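Local coordinates for DUF4442 domain-containing protein (PDB 1YOC) that is of unknown function but belongs to the hotdog-fold superfamily and, by its kinship to PaaI-type enzymes, may act as a thioesterase, at residues Gln11-Gly14 with Pro15-Ser19; Ser19-Ile22 with Gly23-Pro27. All coordinates share one frame; numbering follows the deposited sequence.

Interaction 1. Residues Gln11-Gly14 with Pro15-Ser19; sequences QQVG and PAQFS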
ATOM      1  N   GLN B  11     -17.947   9.164 -11.607  1.00 23.59           N
ATOM      2  CA  GLN B  11     -16.919   9.456 -12.617  1.00 25.93           C
ATOM      3  C   GLN B  11     -17.657  10.238 -13.720  1.00 26.19           C
ATOM      4  O   GLN B  11     -17.159  11.238 -14.273  1.00 25.16           O
ATOM      5  CB  GLN B  11     -16.335   8.161 -13.174  1.00 27.73           C
ATOM      6  CG  GLN B  11     -15.413   8.387 -14.362  1.00 32.87           C
ATOM      7  CD  GLN B  11     -15.546   7.261 -15.379  1.00 37.25           C
ATOM      8  OE1 GLN B  11     -16.132   6.200 -15.085  1.00 39.10           O
ATOM      9  NE2 GLN B  11     -14.986   7.464 -16.570  1.00 37.63           N
ATOM     10  N   GLN B  12     -18.873   9.794 -13.992  1.00 27.13           N
ATOM     11  CA  GLN B  12     -19.702  10.435 -14.994  1.00 30.21           C
ATOM     12  C   GLN B  12     -20.109  11.860 -14.646  1.00 29.97           C
ATOM     13  O   GLN B  12     -20.350  12.652 -15.547  1.00 32.03           O
ATOM     14  CB  GLN B  12     -20.963   9.600 -15.260  1.00 33.18           C
ATOM     15  CG  GLN B  12     -20.716   8.207 -15.844  1.00 37.41           C
ATOM     16  CD  GLN B  12     -20.155   8.227 -17.276  1.00 41.35           C
ATOM     17  OE1 GLN B  12     -18.930   8.287 -17.494  1.00 41.86           O
ATOM     18  NE2 GLN B  12     -21.060   8.181 -18.265  1.00 43.29           N
ATOM     19  N   VAL B  13     -20.196  12.229 -13.373  1.00 30.52           N
ATOM     20  CA  VAL B  13     -20.591  13.616 -13.094  1.00 30.19           C
ATOM     21  C   VAL B  13     -19.458  14.629 -13.129  1.00 30.12           C
ATOM     22  O   VAL B  13     -19.650  15.719 -13.655  1.00 31.14           O
ATOM     23  CB  VAL B  13     -21.327  13.800 -11.750  1.00 30.35           C
ATOM     24  CG1 VAL B  13     -22.235  12.631 -11.499  1.00 30.10           C
ATOM     25  CG2 VAL B  13     -20.354  14.026 -10.638  1.00 32.04           C
ATOM     26  N   GLY B  14     -18.286  14.302 -12.585  1.00 28.32           N
ATOM     27  CA  GLY B  14     -17.195  15.270 -12.627  1.00 27.34           C
ATOM     28  C   GLY B  14     -16.052  14.949 -11.667  1.00 27.11           C
ATOM     29  O   GLY B  14     -16.266  14.217 -10.701  1.00 23.96           O
ATOM     30  N   PRO B  15     -14.829  15.478 -11.898  1.00 26.84           N
ATOM     31  CA  PRO B  15     -13.696  15.186 -10.999  1.00 26.41           C
ATOM     32  C   PRO B  15     -13.819  15.666  -9.570  1.00 26.75           C
ATOM     33  O   PRO B  15     -13.578  14.894  -8.635  1.00 24.04           O
ATOM     34  CB  PRO B  15     -12.480  15.801 -11.720  1.00 27.31           C
ATOM     35  CG  PRO B  15     -13.092  16.842 -12.617  1.00 27.68           C
ATOM     36  CD  PRO B  15     -14.375  16.191 -13.105  1.00 26.57           C
ATOM     37  N   ALA B  16     -14.194  16.928  -9.376  1.00 26.12           N
ATOM     38  CA  ALA B  16     -14.324  17.430  -8.012  1.00 26.60           C
ATOM     39  C   ALA B  16     -15.429  16.669  -7.247  1.00 26.17           C
ATOM     40  O   ALA B  16     -15.314  16.426  -6.037  1.00 26.65           O
ATOM     41  CB  ALA B  16     -14.625  18.958  -8.023  1.00 28.41           C
ATOM     42  N   GLN B  17     -16.497  16.295  -7.941  1.00 25.59           N
ATOM     43  CA  GLN B  17     -17.565  15.552  -7.269  1.00 25.14           C
ATOM     44  C   GLN B  17     -17.061  14.133  -6.972  1.00 22.60           C
ATOM     45  O   GLN B  17     -17.360  13.574  -5.923  1.00 21.67           O
ATOM     46  CB  GLN B  17     -18.833  15.469  -8.133  1.00 25.74           C
ATOM     47  CG  GLN B  17     -19.520  16.839  -8.461  1.00 30.66           C
ATOM     48  CD  GLN B  17     -18.990  17.516  -9.750  1.00 32.87           C
ATOM     49  OE1 GLN B  17     -19.615  18.447 -10.284  1.00 34.15           O
ATOM     50  NE2 GLN B  17     -17.843  17.056 -10.244  1.00 31.66           N
ATOM     51  N   PHE B  18     -16.344  13.531  -7.918  1.00 20.26           N
ATOM     52  CA  PHE B  18     -15.827  12.168  -7.683  1.00 17.97           C
ATOM     53  C   PHE B  18     -14.879  12.222  -6.493  1.00 16.47           C
ATOM     54  O   PHE B  18     -14.920  11.351  -5.608  1.00 17.05           O
ATOM     55  CB  PHE B  18     -15.074  11.654  -8.920  1.00 17.15           C
ATOM     56  CG  PHE B  18     -14.444  10.321  -8.723  1.00 16.54           C
ATOM     57  CD1 PHE B  18     -15.183   9.140  -8.946  1.00 16.48           C
ATOM     58  CD2 PHE B  18     -13.149  10.229  -8.234  1.00 18.19           C
ATOM     59  CE1 PHE B  18     -14.650   7.892  -8.679  1.00 16.48           C
ATOM     60  CE2 PHE B  18     -12.574   8.972  -7.945  1.00 16.90           C
ATOM     61  CZ  PHE B  18     -13.337   7.783  -8.167  1.00 17.05           C
ATOM     62  N   SER B  19     -14.031  13.252  -6.454  1.00 16.62           N
ATOM     63  CA  SER B  19     -13.078  13.387  -5.364  1.00 17.17           C
ATOM     64  C   SER B  19     -13.761  13.499  -4.012  1.00 17.35           C
ATOM     65  O   SER B  19     -13.293  12.908  -3.022  1.00 16.60           O
ATOM     66  CB  SER B  19     -12.157  14.594  -5.584  1.00 18.76           C
ATOM     67  OG  SER B  19     -11.246  14.358  -6.659  1.00 18.06           O
TER
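Val13 and Gln17 meet across a tight corner between two helices, where Gly14 follows helix 2-13 and is the N-cap of helix 15-25. The glycine turns the chain with a positive phi (164°), a conformation open in practice to glycine, which has no CB to press on the carbonyl oxygen before it. Pro15 follows in the first turn of the new helix, a place where its lack of an N-H costs no helical bond.

One backbone hydrogen bond spans the corner: Phe18 N donates to Gly14 O at 2.9 Å. One residue further on, Ser19 N bonds to Pro15 O, which Gln35 NE2 also grips, tying the helix start to strand 35-40.

The remaining contacts are packing. With CG anti to the backbone N (chi1 176°), the Phe18 ring is directed back at helix 2-13; its CD1 lies 3.8 Å from Gln11 N, approaching obliquely, while Met7 and Tyr10 of the same helix help to bury it. On the exposed side the two side chains named first cross obliquely, Val13 CG2 lying 3.3 Å from Gln17 CB. The Gln17 chain bends at chi2 (89°), which folds its amide back over the corner and sets NE2 a tight 3.0 Å from Gly14 CA.

Interaction 2. Residues Ser19-Ile22 with Gly23-Pro27; sequences SAMI and GQFAP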
ATOM      1  N   SER B  19     -14.031  13.252  -6.454  1.00 16.62           N
ATOM      2  CA  SER B  19     -13.078  13.387  -5.364  1.00 17.17           C
ATOM      3  C   SER B  19     -13.761  13.499  -4.012  1.00 17.35           C
ATOM      4  O   SER B  19     -13.293  12.908  -3.022  1.00 16.60           O
ATOM      5  CB  SER B  19     -12.157  14.594  -5.584  1.00 18.76           C
ATOM      6  OG  SER B  19     -11.246  14.358  -6.659  1.00 18.06           O
ATOM      7  N   ALA B  20     -14.861  14.237  -3.955  1.00 17.17           N
ATOM      8  CA  ALA B  20     -15.570  14.402  -2.665  1.00 17.39           C
ATOM      9  C   ALA B  20     -16.289  13.126  -2.282  1.00 16.72           C
ATOM     10  O   ALA B  20     -16.385  12.755  -1.080  1.00 16.71           O
ATOM     11  CB  ALA B  20     -16.579  15.558  -2.745  1.00 18.42           C
ATOM     12  N   MET B  21     -16.803  12.429  -3.285  1.00 16.01           N
ATOM     13  CA  MET B  21     -17.501  11.199  -2.977  1.00 16.07           C
ATOM     14  C   MET B  21     -16.496  10.172  -2.423  1.00 15.94           C
ATOM     15  O   MET B  21     -16.726   9.537  -1.383  1.00 15.14           O
ATOM     16  CB  MET B  21     -18.208  10.649  -4.234  1.00 17.01           C
ATOM     17  CG  MET B  21     -18.899   9.285  -4.060  1.00 17.73           C
ATOM     18  SD  MET B  21     -17.746   7.829  -4.052  1.00 19.75           S
ATOM     19  CE  MET B  21     -17.128   7.854  -5.834  1.00 20.00           C
ATOM     20  N   ILE B  22     -15.356  10.016  -3.076  1.00 15.07           N
ATOM     21  CA  ILE B  22     -14.464   8.969  -2.584  1.00 15.67           C
ATOM     22  C   ILE B  22     -13.917   9.314  -1.189  1.00 14.91           C
ATOM     23  O   ILE B  22     -13.737   8.440  -0.363  1.00 15.11           O
ATOM     24  CB  ILE B  22     -13.379   8.660  -3.663  1.00 18.56           C
ATOM     25  CG1 ILE B  22     -12.915   7.200  -3.523  1.00 21.63           C
ATOM     26  CG2 ILE B  22     -12.293   9.638  -3.579  1.00 18.00           C
ATOM     27  CD1 ILE B  22     -12.061   6.690  -4.672  1.00 21.60           C
ATOM     28  N   GLY B  23     -13.714  10.602  -0.922  1.00 14.64           N
ATOM     29  CA  GLY B  23     -13.236  11.042   0.378  1.00 15.08           C
ATOM     30  C   GLY B  23     -14.201  10.649   1.495  1.00 14.77           C
ATOM     31  O   GLY B  23     -13.804  10.340   2.637  1.00 14.30           O
ATOM     32  N   GLN B  24     -15.484  10.622   1.157  1.00 14.54           N
ATOM     33  CA  GLN B  24     -16.489  10.274   2.156  1.00 15.44           C
ATOM     34  C   GLN B  24     -16.797   8.778   2.211  1.00 15.04           C
ATOM     35  O   GLN B  24     -16.939   8.201   3.300  1.00 15.28           O
ATOM     36  CB  GLN B  24     -17.788  11.052   1.880  1.00 16.68           C
ATOM     37  CG  GLN B  24     -18.946  10.692   2.872  1.00 19.41           C
ATOM     38  CD  GLN B  24     -18.801  11.411   4.200  1.00 20.02           C
ATOM     39  OE1 GLN B  24     -19.180  10.899   5.279  1.00 21.80           O
ATOM     40  NE2 GLN B  24     -18.253  12.605   4.137  1.00 21.31           N
ATOM     41  N   PHE B  25     -16.848   8.138   1.045  1.00 13.79           N
ATOM     42  CA  PHE B  25     -17.261   6.754   1.039  1.00 13.79           C
ATOM     43  C   PHE B  25     -16.234   5.621   0.947  1.00 13.90           C
ATOM     44  O   PHE B  25     -16.590   4.436   1.142  1.00 13.70           O
ATOM     45  CB  PHE B  25     -18.376   6.646  -0.002  1.00 14.38           C
ATOM     46  CG  PHE B  25     -19.606   7.485   0.367  1.00 16.27           C
ATOM     47  CD1 PHE B  25     -20.543   7.006   1.309  1.00 16.34           C
ATOM     48  CD2 PHE B  25     -19.817   8.743  -0.202  1.00 14.13           C
ATOM     49  CE1 PHE B  25     -21.673   7.772   1.671  1.00 16.90           C
ATOM     50  CE2 PHE B  25     -20.964   9.524   0.164  1.00 17.20           C
ATOM     51  CZ  PHE B  25     -21.884   9.027   1.100  1.00 16.54           C
ATOM     52  N   ALA B  26     -14.969   5.960   0.669  1.00 13.53           N
ATOM     53  CA  ALA B  26     -13.869   4.935   0.673  1.00 14.06           C
ATOM     54  C   ALA B  26     -12.719   5.878   0.976  1.00 13.97           C
ATOM     55  O   ALA B  26     -11.816   6.059   0.164  1.00 14.56           O
ATOM     56  CB  ALA B  26     -13.703   4.320  -0.728  1.00 16.43           C
ATOM     57  N   PRO B  27     -12.739   6.483   2.178  1.00 13.09           N
ATOM     58  CA  PRO B  27     -11.741   7.457   2.576  1.00 12.53           C
ATOM     59  C   PRO B  27     -10.286   7.346   2.239  1.00 12.53           C
ATOM     60  O   PRO B  27      -9.721   8.305   1.703  1.00 11.18           O
ATOM     61  CB  PRO B  27     -11.986   7.626   4.072  1.00 13.26           C
ATOM     62  CG  PRO B  27     -13.475   7.333   4.187  1.00 12.29           C
ATOM     63  CD  PRO B  27     -13.564   6.097   3.349  1.00 13.10           C
TER
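Met21 and Phe25, one helical turn apart, show how a helix finishes with its last main-chain bonds in place. Gly23 N bonds to Ser19 O. Gln24 N bonds to Ala20 O at 3.2 Å and makes a second, weak hydrogen bond to Met21 O. Phe25 N reaches the same Met21 O at 2.8 Å, nearly along the C=O axis. Ala26 N closes the series on Ile22 O at 3.0 Å.

Apolar packing follows the same i to i+4 spacing. Met21 CG comes within 4.0 Å of Phe25 CD2, the two side chains crossing at about a right angle. Met21 O sits at the edge of that ring, near its plane, 3.4 Å from Phe25 CD2, while Gln24 CG rides over one face near the rim. With its CG1 branch anti to the backbone N (chi1 -152°), Ile22 brings CG1 to 4.1 Å from Ala26 CB.

Met21 and Ile22 also pack on Met7 of helix 2-13, and Ala26 lies against His57 of the second subunit. Ala26 is the first residue to leave helical angles, and Pro27 comes next with no N-H to offer Ile22 O. The result is an alpha-helical C terminus with a proline just beyond the first non-helical residue.

In the fold
From the N terminus, helix 2-13 runs into interaction 1, where residues 11-14 and 15-19 form the corner that starts helix 15-25. Interaction 2 takes over at the shared Ser19 and follows that helix to its end at Phe25 and on into Ala26 and Pro27. The two contacts therefore neither nest nor cross: they succeed one another, their centres about 10 Å apart, and each closes only a turn of the chain. Together they illustrate how a short helix is defined at both ends. Interaction 1 connects it to strand 35-40, interaction 2 to the loop residues Phe29 and Pro34 and to the second subunit, and side chains from both pack back on helix 2-13.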